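Local coordinates for monovalent Na+/H+ antiporter subunit D (Dietzia sp. DQ12-45-1b, PDB 7D3U), which forms part of the Mrp complex, a bacterial sodium/proton antiporter of the membrane, and probably takes part in ion translocation through a helix bundle related to complex I subunits, at residues A[34-39]-A[90-95]; A[104-109]-A[456-461]; A[146-151]-A[158-163]; A[150-155]-A[440-445]. One frame throughout, in Å; residues are numbered along the deposited sequence.

Interaction 1: residues A[34-39]-A[90-95]; sequences VLFAVL and LTLTCA
Phe36 and Leu39 of one helix meet Leu92 and Ala95 of another, and no hydrogen bond passes between the two segments. The closely packed part is built round Phe36. Its CG lies anti to the carbonyl carbon (chi1 -80°), and the ring presents its edge to the partner helix. In the plane of that edge, Phe36 CD1 meets Leu92 CD1 at 3.6 Å, while Phe36 CZ comes 3.5 Å from the backbone oxygen Ala95 O. Leu92, with CG anti to its backbone N, sends CD1 across obliquely, so that this methyl also lies 4.0 Å from Leu39 CB. Leu39 points toward the partner, and its CD1 rests 3.9 Å from Ala95 CB, so the small alanine receives both the leucine and the phenylalanine. These are neighbouring helices, 28-49 and 80-101, of the membrane-spanning bundle. They run antiparallel, with segment axes 156° apart in direction and 10.2 Å apart at closest approach, a wide spacing bridged by side chains. The contact loosens towards Thr91, where Leu39 CD2 stays 4.3 Å from Thr91 CG2; the Thr91 hydroxyl bonds instead to Thr87 O of its own helix, and its side chain also touches Val113 and Thr117 of helix 109-125. Two dodecyl maltoside molecules touch the buried Phe36, and Leu92 is partly exposed. Elsewhere helix 80-101 packs on helices 320-350 and 528-546.

Interaction 2: residues A[104-109]-A[456-461]; sequences AYKRFY and IPDGRD
One face of the Tyr105 ring is covered by Arg460, whose CD sits 3.9 Å above the ring plane and over its centre in a CH-pi contact. The guanidinium of Arg460 continues this cover and lies flat on the ring as a stack, its plane turned 21° from the ring, with Tyr105 CD2 below its rim. Asp458 OD1 lies in plane at the guanidinium edge, 4.0 Å from Arg460 NE, a long salt bridge. An extended chain from CG to NE lays the arginine over the tyrosine. An alanine in place of Arg460 has no guanidinium, and would probably leave this face of Tyr105 without its cover and weaken the charge network round Asp458. The other cation is Lys106: its chain bends at chi2 and chi4 and brings NZ onto Asp458 OD2, met from above the carboxylate plane in a salt bridge. The lysine also makes a weak hydrogen bond to Gly102 O. Asp458 OD1 further accepts the backbone N of Arg460 at 3.1 Å, an Asx turn that holds the carboxylate between the two cations. Beside it, Gly459 N donates a weak, bent hydrogen bond to Tyr105 O. Apolar contacts finish the join: Ile456 CG2 lies 3.8 Å from Lys106 CB, and Pro457 CB lies 3.6 Å from Arg107 CG. Leu758 of subunit A packs on Arg107 and Ile456. Residues 104-109 link helix 80-101 to helix 109-125, while 456-461 belong to the long excursion between the short strands 437-438 and 519-520.

Interaction 3: residues A[146-151]-A[158-163]; sequences LMMITR and VGVAAS
Residues 146-151 leave the end of helix 129-146 and pass the first turns of helix 157-187, with Met147 CA 6.8 Å from Ser163 CA and Met148 CA 7.4 Å from Gly159 CA. Two methionines span this interval, each touching with its terminal methyl. Met147 runs extended to the sulphur (chi2 -176°) and then bends, so that its CE comes 3.7 Å from Ser163 CA and 4.0 Å from Ser163 CB. Met148 starts with the same first torsion but turns sharply at chi2 (-90°). Its CE thereby settles 3.5 Å from Gly159 O and the same distance from Val160 CG2, the valine branch that lies beside its own backbone N. The contact thus closes the short connection between two successive helices of the Mrp antiporter and complex I family domain. Gly159 offers bare backbone to the Met148 methyl, and no hydrogen bond crosses between the segments. Farther out, Met147 packs on Met237 and on Phe245 of helix 239-245. Two neighbouring subunits reach the same place: Tyr85 of subunit C and Ala759 of subunit A pack on Met148, and Leu89 of subunit C packs on Ser163.

Interaction 4: residues A[150-155]-A[440-445]; sequences TRSGRA and RTLPEG
A type I beta turn from Thr150 to Gly153, between helices 129-146 and 157-187, is met by residues 440-445, just after strand 437-438. Hydrogen bonding across the pair is slight. Arg151 stretches out with CG anti to its backbone N (chi1 168°), bends at chi3, and brings NH1 2.6 Å from Thr441 O. The oxygen lies at the guanidinium edge, near its plane, but the bond is weak because the angle at the hydrogen is only 120°. Van der Waals packing centres on Leu442, which approaches Arg151 tip to tip, its CD2 methyl resting against the guanidinium 3.4 Å from Arg151 NH1. The two leucine methyls also cover Ser152, with Leu442 CD1 3.6 Å from Ser152 CB. An alanine in place of Arg151 has no group to reach Thr441 O or to meet the tip of Leu442, and would probably leave loop 440-445 less firmly held against the turn. Other polar links run outwards: Ser152 OG bonds to Leu446 O, Arg154 forms a salt bridge with Asp468, and Arg763 of subunit A donates to Ala155 O. Gly153 N closes the turn onto Thr150 O at 3.1 Å, and Thr150 OG1 donates to Arg154 O nearly along the C=O axis.

In the fold
From the N terminus, interaction 1 comes first, pairing helices 28-49 and 80-101 and closing a loop that includes the strand pair 59-62 and 73-76. Interaction 2 opens just after helix 80-101 and closes far along the chain at 456-461, so its loop encloses both later contacts. Interaction 3 closes the short link from helix 129-146 to helix 157-187. Interaction 4 shares Thr150 and Arg151 with it but reaches forward to 440-445. Interactions 2, 3 and 4 touch: Ile456 N probably bonds to Gly153 O, and Lys106 CE packs on Thr150 O. They join loops at the bundle's end to the long excursion after strand 437-438.

Interaction 1: residues A[34-39]-A[90-95]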
loop_
_atom_site.group_PDB
_atom_site.type_symbol
_atom_site.label_atom_id
_atom_site.label_comp_id
_atom_site.label_asym_id
_atom_site.label_seq_id
_atom_site.Cartn_x
_atom_site.Cartn_y
_atom_site.Cartn_z
ATOM N N VAL A 34 4.562 27.468 5.238
ATOM C CA VAL A 34 5.060 27.257 3.882
ATOM C C VAL A 34 4.538 25.944 3.309
ATOM O O VAL A 34 4.208 25.860 2.120
ATOM C CB VAL A 34 6.598 27.316 3.871
ATOM C CG1 VAL A 34 7.154 26.746 2.578
ATOM C CG2 VAL A 34 7.068 28.744 4.066
ATOM N N LEU A 35 4.443 24.903 4.140
ATOM C CA LEU A 35 3.946 23.615 3.669
ATOM C C LEU A 35 2.520 23.734 3.157
ATOM O O LEU A 35 2.194 23.240 2.072
ATOM C CB LEU A 35 4.028 22.583 4.794
ATOM C CG LEU A 35 3.122 21.359 4.665
ATOM C CD1 LEU A 35 3.639 20.424 3.593
ATOM C CD2 LEU A 35 3.000 20.635 5.993
ATOM N N PHE A 36 1.655 24.398 3.922
ATOM C CA PHE A 36 0.270 24.533 3.488
ATOM C C PHE A 36 0.135 25.514 2.336
ATOM O O PHE A 36 -0.726 25.323 1.474
ATOM C CB PHE A 36 -0.615 24.950 4.655
ATOM C CG PHE A 36 -0.989 23.814 5.546
ATOM C CD1 PHE A 36 -1.889 22.857 5.121
ATOM C CD2 PHE A 36 -0.434 23.690 6.801
ATOM C CE1 PHE A 36 -2.233 21.805 5.934
ATOM C CE2 PHE A 36 -0.774 22.644 7.616
ATOM C CZ PHE A 36 -1.673 21.698 7.184
ATOM N N ALA A 37 0.983 26.543 2.276
ATOM C CA ALA A 37 0.973 27.416 1.109
ATOM C C ALA A 37 1.316 26.639 -0.155
ATOM O O ALA A 37 0.657 26.799 -1.190
ATOM C CB ALA A 37 1.947 28.575 1.309
ATOM N N VAL A 38 2.322 25.766 -0.081
ATOM C CA VAL A 38 2.736 25.008 -1.257
ATOM C C VAL A 38 1.686 23.966 -1.622
ATOM O O VAL A 38 1.371 23.775 -2.801
ATOM C CB VAL A 38 4.116 24.370 -1.021
ATOM C CG1 VAL A 38 4.289 23.139 -1.886
ATOM C CG2 VAL A 38 5.211 25.375 -1.310
ATOM N N LEU A 39 1.114 23.288 -0.626
ATOM C CA LEU A 39 0.077 22.304 -0.920
ATOM C C LEU A 39 -1.160 22.970 -1.512
ATOM O O LEU A 39 -1.781 22.433 -2.439
ATOM C CB LEU A 39 -0.278 21.522 0.342
ATOM C CG LEU A 39 0.791 20.543 0.828
ATOM C CD1 LEU A 39 0.288 19.736 2.008
ATOM C CD2 LEU A 39 1.229 19.625 -0.298
ATOM N N LEU A 90 -5.950 15.120 -1.301
ATOM C CA LEU A 90 -5.775 14.152 -0.225
ATOM C C LEU A 90 -4.575 14.503 0.641
ATOM O O LEU A 90 -4.650 14.435 1.872
ATOM C CB LEU A 90 -5.617 12.746 -0.798
ATOM C CG LEU A 90 -6.844 12.140 -1.474
ATOM C CD1 LEU A 90 -6.735 10.629 -1.488
ATOM C CD2 LEU A 90 -8.119 12.588 -0.786
ATOM N N THR A 91 -3.458 14.878 0.015
ATOM C CA THR A 91 -2.275 15.256 0.777
ATOM C C THR A 91 -2.538 16.493 1.624
ATOM O O THR A 91 -2.114 16.561 2.782
ATOM C CB THR A 91 -1.096 15.494 -0.162
ATOM O OG1 THR A 91 -1.009 14.415 -1.100
ATOM C CG2 THR A 91 0.194 15.575 0.621
ATOM N N LEU A 92 -3.250 17.476 1.071
ATOM C CA LEU A 92 -3.552 18.686 1.827
ATOM C C LEU A 92 -4.420 18.378 3.040
ATOM O O LEU A 92 -4.143 18.858 4.147
ATOM C CB LEU A 92 -4.233 19.708 0.920
ATOM C CG LEU A 92 -4.815 20.952 1.585
ATOM C CD1 LEU A 92 -3.725 21.734 2.282
ATOM C CD2 LEU A 92 -5.511 21.818 0.556
ATOM N N THR A 93 -5.464 17.565 2.862
ATOM C CA THR A 93 -6.338 17.261 3.991
ATOM C C THR A 93 -5.641 16.376 5.018
ATOM O O THR A 93 -5.841 16.548 6.225
ATOM C CB THR A 93 -7.629 16.604 3.513
ATOM O OG1 THR A 93 -7.338 15.311 2.972
ATOM C CG2 THR A 93 -8.309 17.464 2.466
ATOM N N CYS A 94 -4.804 15.439 4.572
ATOM C CA CYS A 94 -4.077 14.617 5.533
ATOM C C CYS A 94 -3.028 15.427 6.282
ATOM O O CYS A 94 -2.770 15.157 7.458
ATOM C CB CYS A 94 -3.440 13.421 4.832
ATOM S SG CYS A 94 -4.633 12.266 4.120
ATOM N N ALA A 95 -2.439 16.441 5.646
ATOM C CA ALA A 95 -1.523 17.314 6.372
ATOM C C ALA A 95 -2.274 18.185 7.369
ATOM O O ALA A 95 -1.795 18.414 8.488
ATOM C CB ALA A 95 -0.728 18.174 5.393
#

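Interaction 2: residues A[104-109]-A[456-461]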
loop_
_atom_site.group_PDB
_atom_site.type_symbol
_atom_site.label_atom_id
_atom_site.label_comp_id
_atom_site.label_asym_id
_atom_site.label_seq_id
_atom_site.Cartn_x
_atom_site.Cartn_y
_atom_site.Cartn_z
ATOM N N ALA A 104 3.339 16.596 12.272
ATOM C CA ALA A 104 3.632 17.848 11.583
ATOM C C ALA A 104 4.347 18.839 12.483
ATOM O O ALA A 104 4.743 19.912 12.014
ATOM C CB ALA A 104 2.381 18.512 10.992
ATOM N N TYR A 105 4.526 18.519 13.762
ATOM C CA TYR A 105 5.420 19.248 14.640
ATOM C C TYR A 105 6.706 18.490 14.904
ATOM O O TYR A 105 7.691 19.099 15.329
ATOM C CB TYR A 105 4.731 19.554 15.976
ATOM C CG TYR A 105 3.528 20.458 15.854
ATOM C CD1 TYR A 105 3.679 21.825 15.676
ATOM C CD2 TYR A 105 2.242 19.945 15.916
ATOM C CE1 TYR A 105 2.584 22.655 15.566
ATOM C CE2 TYR A 105 1.140 20.767 15.805
ATOM C CZ TYR A 105 1.318 22.121 15.629
ATOM O OH TYR A 105 0.223 22.945 15.519
ATOM N N LYS A 106 6.719 17.183 14.659
ATOM C CA LYS A 106 7.950 16.419 14.704
ATOM C C LYS A 106 8.900 16.903 13.615
ATOM O O LYS A 106 8.508 17.587 12.668
ATOM C CB LYS A 106 7.662 14.929 14.529
ATOM C CG LYS A 106 6.598 14.393 15.468
ATOM C CD LYS A 106 7.085 14.376 16.903
ATOM C CE LYS A 106 5.944 14.126 17.868
ATOM N NZ LYS A 106 5.334 15.394 18.343
ATOM N N ARG A 107 10.169 16.547 13.764
ATOM C CA ARG A 107 11.173 16.989 12.812
ATOM C C ARG A 107 10.927 16.375 11.442
ATOM O O ARG A 107 10.545 15.208 11.324
ATOM C CB ARG A 107 12.569 16.623 13.307
ATOM C CG ARG A 107 13.122 17.587 14.336
ATOM C CD ARG A 107 13.572 18.878 13.687
ATOM N NE ARG A 107 14.927 18.772 13.159
ATOM C CZ ARG A 107 16.006 19.241 13.776
ATOM N NH1 ARG A 107 15.888 19.854 14.945
ATOM N NH2 ARG A 107 17.202 19.099 13.222
ATOM N N PHE A 108 11.136 17.184 10.404
ATOM C CA PHE A 108 11.155 16.724 9.016
ATOM C C PHE A 108 9.815 16.153 8.563
ATOM O O PHE A 108 9.764 15.336 7.646
ATOM C CB PHE A 108 12.262 15.691 8.790
ATOM C CG PHE A 108 13.601 16.109 9.316
ATOM C CD1 PHE A 108 14.027 17.419 9.209
ATOM C CD2 PHE A 108 14.432 15.189 9.926
ATOM C CE1 PHE A 108 15.258 17.800 9.696
ATOM C CE2 PHE A 108 15.662 15.566 10.412
ATOM C CZ PHE A 108 16.074 16.873 10.299
ATOM N N TYR A 109 8.714 16.557 9.187
ATOM C CA TYR A 109 7.435 16.114 8.644
ATOM C C TYR A 109 7.018 16.982 7.458
ATOM O O TYR A 109 6.615 16.432 6.426
ATOM C CB TYR A 109 6.340 16.094 9.713
ATOM C CG TYR A 109 5.034 15.503 9.225
ATOM C CD1 TYR A 109 4.075 16.296 8.608
ATOM C CD2 TYR A 109 4.763 14.153 9.380
ATOM C CE1 TYR A 109 2.885 15.763 8.166
ATOM C CE2 TYR A 109 3.575 13.610 8.937
ATOM C CZ TYR A 109 2.641 14.419 8.332
ATOM O OH TYR A 109 1.456 13.879 7.890
ATOM N N ILE A 456 11.629 11.881 18.725
ATOM C CA ILE A 456 11.805 12.820 17.613
ATOM C C ILE A 456 11.565 14.237 18.120
ATOM O O ILE A 456 10.542 14.488 18.780
ATOM C CB ILE A 456 10.855 12.472 16.470
ATOM C CG1 ILE A 456 11.049 11.015 16.052
ATOM C CG2 ILE A 456 11.086 13.389 15.289
ATOM C CD1 ILE A 456 10.112 10.564 14.967
ATOM N N PRO A 457 12.468 15.181 17.860
ATOM C CA PRO A 457 12.322 16.528 18.430
ATOM C C PRO A 457 11.036 17.194 17.973
ATOM O O PRO A 457 10.801 17.383 16.779
ATOM C CB PRO A 457 13.559 17.264 17.905
ATOM C CG PRO A 457 14.545 16.186 17.630
ATOM C CD PRO A 457 13.739 15.025 17.138
ATOM N N ASP A 458 10.198 17.546 18.942
ATOM C CA ASP A 458 8.929 18.190 18.652
ATOM C C ASP A 458 9.135 19.670 18.361
ATOM O O ASP A 458 10.037 20.314 18.903
ATOM C CB ASP A 458 7.967 18.011 19.823
ATOM C CG ASP A 458 6.520 18.113 19.405
ATOM O OD1 ASP A 458 6.176 19.080 18.700
ATOM O OD2 ASP A 458 5.727 17.224 19.774
ATOM N N GLY A 459 8.284 20.209 17.493
ATOM C CA GLY A 459 8.384 21.601 17.109
ATOM C C GLY A 459 7.789 22.539 18.135
ATOM O O GLY A 459 8.307 23.636 18.358
ATOM N N ARG A 460 6.696 22.118 18.763
ATOM C CA ARG A 460 6.063 22.904 19.820
ATOM C C ARG A 460 6.625 22.532 21.186
ATOM O O ARG A 460 5.894 22.270 22.137
ATOM C CB ARG A 460 4.553 22.704 19.776
ATOM C CG ARG A 460 4.143 21.244 19.764
ATOM C CD ARG A 460 2.643 21.062 19.708
ATOM N NE ARG A 460 2.298 19.663 19.483
ATOM C CZ ARG A 460 1.071 19.167 19.577
ATOM N NH1 ARG A 460 0.056 19.960 19.895
ATOM N NH2 ARG A 460 0.857 17.879 19.356
ATOM N N ASP A 461 7.954 22.523 21.292
ATOM C CA ASP A 461 8.632 22.205 22.538
ATOM C C ASP A 461 9.496 23.333 23.069
ATOM O O ASP A 461 9.841 23.312 24.255
ATOM C CB ASP A 461 9.510 20.955 22.372
ATOM C CG ASP A 461 8.849 19.706 22.907
ATOM O OD1 ASP A 461 7.735 19.814 23.456
ATOM O OD2 ASP A 461 9.443 18.616 22.781
#

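Interaction 3: residues A[146-151]-A[158-163]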
loop_
_atom_site.group_PDB
_atom_site.type_symbol
_atom_site.label_atom_id
_atom_site.label_comp_id
_atom_site.label_asym_id
_atom_site.label_seq_id
_atom_site.Cartn_x
_atom_site.Cartn_y
_atom_site.Cartn_z
ATOM N N LEU A 146 8.276 8.815 6.992
ATOM C CA LEU A 146 7.002 9.156 7.611
ATOM C C LEU A 146 6.438 8.014 8.442
ATOM O O LEU A 146 5.600 8.256 9.315
ATOM C CB LEU A 146 5.989 9.564 6.544
ATOM C CG LEU A 146 6.208 10.919 5.876
ATOM C CD1 LEU A 146 5.129 11.182 4.845
ATOM C CD2 LEU A 146 6.232 12.015 6.917
ATOM N N MET A 147 6.873 6.779 8.196
ATOM C CA MET A 147 6.407 5.656 8.997
ATOM C C MET A 147 6.979 5.665 10.405
ATOM O O MET A 147 6.464 4.947 11.268
ATOM C CB MET A 147 6.751 4.337 8.306
ATOM C CG MET A 147 6.063 4.150 6.970
ATOM S SD MET A 147 6.403 2.547 6.230
ATOM C CE MET A 147 5.610 1.468 7.415
ATOM N N MET A 148 8.026 6.449 10.656
ATOM C CA MET A 148 8.574 6.600 11.995
ATOM C C MET A 148 8.020 7.810 12.731
ATOM O O MET A 148 8.103 7.857 13.962
ATOM C CB MET A 148 10.102 6.706 11.936
ATOM C CG MET A 148 10.788 5.492 11.334
ATOM S SD MET A 148 11.225 4.247 12.559
ATOM C CE MET A 148 9.827 3.140 12.419
ATOM N N ILE A 149 7.467 8.783 12.011
ATOM C CA ILE A 149 6.855 9.943 12.647
ATOM C C ILE A 149 5.579 9.501 13.347
ATOM O O ILE A 149 4.636 9.021 12.707
ATOM C CB ILE A 149 6.569 11.045 11.621
ATOM C CG1 ILE A 149 7.870 11.559 11.012
ATOM C CG2 ILE A 149 5.807 12.181 12.271
ATOM C CD1 ILE A 149 8.775 12.226 12.004
ATOM N N THR A 150 5.541 9.661 14.665
ATOM C CA THR A 150 4.384 9.280 15.457
ATOM C C THR A 150 3.929 10.469 16.290
ATOM O O THR A 150 4.662 11.444 16.471
ATOM C CB THR A 150 4.694 8.086 16.365
ATOM O OG1 THR A 150 5.060 6.961 15.557
ATOM C CG2 THR A 150 3.475 7.715 17.187
ATOM N N ARG A 151 2.696 10.377 16.792
ATOM C CA ARG A 151 2.144 11.445 17.617
ATOM C C ARG A 151 2.981 11.681 18.867
ATOM O O ARG A 151 3.085 12.819 19.338
ATOM C CB ARG A 151 0.699 11.113 17.989
ATOM C CG ARG A 151 0.101 11.983 19.079
ATOM C CD ARG A 151 -1.340 11.598 19.375
ATOM N NE ARG A 151 -1.447 10.298 20.031
ATOM C CZ ARG A 151 -1.719 9.161 19.399
ATOM N NH1 ARG A 151 -1.799 8.025 20.077
ATOM N NH2 ARG A 151 -1.913 9.157 18.088
ATOM N N VAL A 158 6.673 -3.093 16.887
ATOM C CA VAL A 158 5.675 -3.393 15.868
ATOM C C VAL A 158 5.748 -2.379 14.736
ATOM O O VAL A 158 5.693 -2.739 13.553
ATOM C CB VAL A 158 4.274 -3.434 16.500
ATOM C CG1 VAL A 158 3.230 -3.734 15.448
ATOM C CG2 VAL A 158 4.231 -4.461 17.606
ATOM N N GLY A 159 5.856 -1.096 15.077
ATOM C CA GLY A 159 5.966 -0.054 14.076
ATOM C C GLY A 159 7.248 -0.082 13.278
ATOM O O GLY A 159 7.352 0.642 12.283
ATOM N N VAL A 160 8.223 -0.892 13.686
ATOM C CA VAL A 160 9.475 -1.004 12.948
ATOM C C VAL A 160 9.473 -2.318 12.182
ATOM O O VAL A 160 10.079 -2.421 11.113
ATOM C CB VAL A 160 10.694 -0.885 13.881
ATOM C CG1 VAL A 160 11.978 -1.123 13.126
ATOM C CG2 VAL A 160 10.718 0.473 14.542
ATOM N N ALA A 161 8.762 -3.324 12.697
ATOM C CA ALA A 161 8.592 -4.556 11.935
ATOM C C ALA A 161 7.694 -4.324 10.728
ATOM O O ALA A 161 7.950 -4.859 9.641
ATOM C CB ALA A 161 8.023 -5.655 12.828
ATOM N N ALA A 162 6.642 -3.522 10.900
ATOM C CA ALA A 162 5.816 -3.137 9.763
ATOM C C ALA A 162 6.630 -2.375 8.729
ATOM O O ALA A 162 6.457 -2.575 7.523
ATOM C CB ALA A 162 4.630 -2.298 10.233
ATOM N N SER A 163 7.533 -1.502 9.183
ATOM C CA SER A 163 8.377 -0.765 8.249
ATOM C C SER A 163 9.349 -1.693 7.534
ATOM O O SER A 163 9.595 -1.535 6.332
ATOM C CB SER A 163 9.129 0.340 8.985
ATOM O OG SER A 163 10.040 0.994 8.122
#

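Interaction 4: residues A[150-155]-A[440-445]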
loop_
_atom_site.group_PDB
_atom_site.type_symbol
_atom_site.label_atom_id
_atom_site.label_comp_id
_atom_site.label_asym_id
_atom_site.label_seq_id
_atom_site.Cartn_x
_atom_site.Cartn_y
_atom_site.Cartn_z
ATOM N N THR A 150 5.541 9.661 14.665
ATOM C CA THR A 150 4.384 9.280 15.457
ATOM C C THR A 150 3.929 10.469 16.290
ATOM O O THR A 150 4.662 11.444 16.471
ATOM C CB THR A 150 4.694 8.086 16.365
ATOM O OG1 THR A 150 5.060 6.961 15.557
ATOM C CG2 THR A 150 3.475 7.715 17.187
ATOM N N ARG A 151 2.696 10.377 16.792
ATOM C CA ARG A 151 2.144 11.445 17.617
ATOM C C ARG A 151 2.981 11.681 18.867
ATOM O O ARG A 151 3.085 12.819 19.338
ATOM C CB ARG A 151 0.699 11.113 17.989
ATOM C CG ARG A 151 0.101 11.983 19.079
ATOM C CD ARG A 151 -1.340 11.598 19.375
ATOM N NE ARG A 151 -1.447 10.298 20.031
ATOM C CZ ARG A 151 -1.719 9.161 19.399
ATOM N NH1 ARG A 151 -1.799 8.025 20.077
ATOM N NH2 ARG A 151 -1.913 9.157 18.088
ATOM N N SER A 152 3.597 10.632 19.405
ATOM C CA SER A 152 4.399 10.742 20.614
ATOM C C SER A 152 5.886 10.892 20.340
ATOM O O SER A 152 6.664 11.009 21.291
ATOM C CB SER A 152 4.179 9.520 21.506
ATOM O OG SER A 152 4.524 8.330 20.821
ATOM N N GLY A 153 6.303 10.884 19.078
ATOM C CA GLY A 153 7.701 11.032 18.744
ATOM C C GLY A 153 8.543 9.792 18.929
ATOM O O GLY A 153 9.767 9.871 18.777
ATOM N N ARG A 154 7.941 8.658 19.256
ATOM C CA ARG A 154 8.652 7.402 19.437
ATOM C C ARG A 154 8.197 6.395 18.386
ATOM O O ARG A 154 7.396 6.699 17.502
ATOM C CB ARG A 154 8.434 6.849 20.847
ATOM C CG ARG A 154 9.538 7.192 21.824
ATOM C CD ARG A 154 9.559 8.673 22.140
ATOM N NE ARG A 154 10.331 8.955 23.344
ATOM C CZ ARG A 154 10.503 10.169 23.853
ATOM N NH1 ARG A 154 11.221 10.334 24.954
ATOM N NH2 ARG A 154 9.955 11.220 23.263
ATOM N N ALA A 155 8.728 5.181 18.493
ATOM C CA ALA A 155 8.348 4.090 17.611
ATOM C C ALA A 155 8.511 2.782 18.367
ATOM O O ALA A 155 9.375 2.657 19.238
ATOM C CB ALA A 155 9.183 4.079 16.327
ATOM N N ARG A 440 -5.787 6.580 28.177
ATOM C CA ARG A 440 -4.551 5.946 27.722
ATOM C C ARG A 440 -4.632 5.878 26.198
ATOM O O ARG A 440 -5.191 4.936 25.635
ATOM C CB ARG A 440 -4.371 4.569 28.345
ATOM C CG ARG A 440 -3.061 3.884 27.999
ATOM C CD ARG A 440 -2.917 2.577 28.757
ATOM N NE ARG A 440 -1.658 1.904 28.465
ATOM C CZ ARG A 440 -1.311 0.722 28.964
ATOM N NH1 ARG A 440 -2.131 0.080 29.786
ATOM N NH2 ARG A 440 -0.145 0.181 28.645
ATOM N N THR A 441 -4.064 6.887 25.544
ATOM C CA THR A 441 -4.162 7.041 24.099
ATOM C C THR A 441 -2.892 6.622 23.377
ATOM O O THR A 441 -2.735 6.927 22.194
ATOM C CB THR A 441 -4.502 8.488 23.747
ATOM O OG1 THR A 441 -3.486 9.357 24.264
ATOM C CG2 THR A 441 -5.835 8.881 24.354
ATOM N N LEU A 442 -1.981 5.945 24.067
ATOM C CA LEU A 442 -0.734 5.494 23.466
ATOM C C LEU A 442 -0.389 4.112 24.004
ATOM O O LEU A 442 -0.231 3.941 25.220
ATOM C CB LEU A 442 0.394 6.483 23.756
ATOM C CG LEU A 442 0.500 7.691 22.825
ATOM C CD1 LEU A 442 1.258 8.815 23.507
ATOM C CD2 LEU A 442 1.175 7.302 21.524
ATOM N N PRO A 443 -0.276 3.105 23.143
ATOM C CA PRO A 443 0.053 1.764 23.631
ATOM C C PRO A 443 1.434 1.732 24.257
ATOM O O PRO A 443 2.297 2.560 23.956
ATOM C CB PRO A 443 -0.005 0.900 22.368
ATOM C CG PRO A 443 0.214 1.854 21.246
ATOM C CD PRO A 443 -0.401 3.150 21.677
ATOM N N GLU A 444 1.641 0.755 25.130
ATOM C CA GLU A 444 2.907 0.634 25.847
ATOM C C GLU A 444 3.996 0.257 24.852
ATOM O O GLU A 444 4.078 -0.888 24.400
ATOM C CB GLU A 444 2.786 -0.398 26.962
ATOM C CG GLU A 444 3.762 -0.191 28.105
ATOM C CD GLU A 444 5.045 -0.970 27.925
ATOM O OE1 GLU A 444 6.031 -0.654 28.622
ATOM O OE2 GLU A 444 5.067 -1.902 27.095
ATOM N N GLY A 445 4.845 1.219 24.518
ATOM C CA GLY A 445 5.850 1.025 23.492
ATOM C C GLY A 445 6.019 2.253 22.627
ATOM O O GLY A 445 7.067 2.445 22.005
#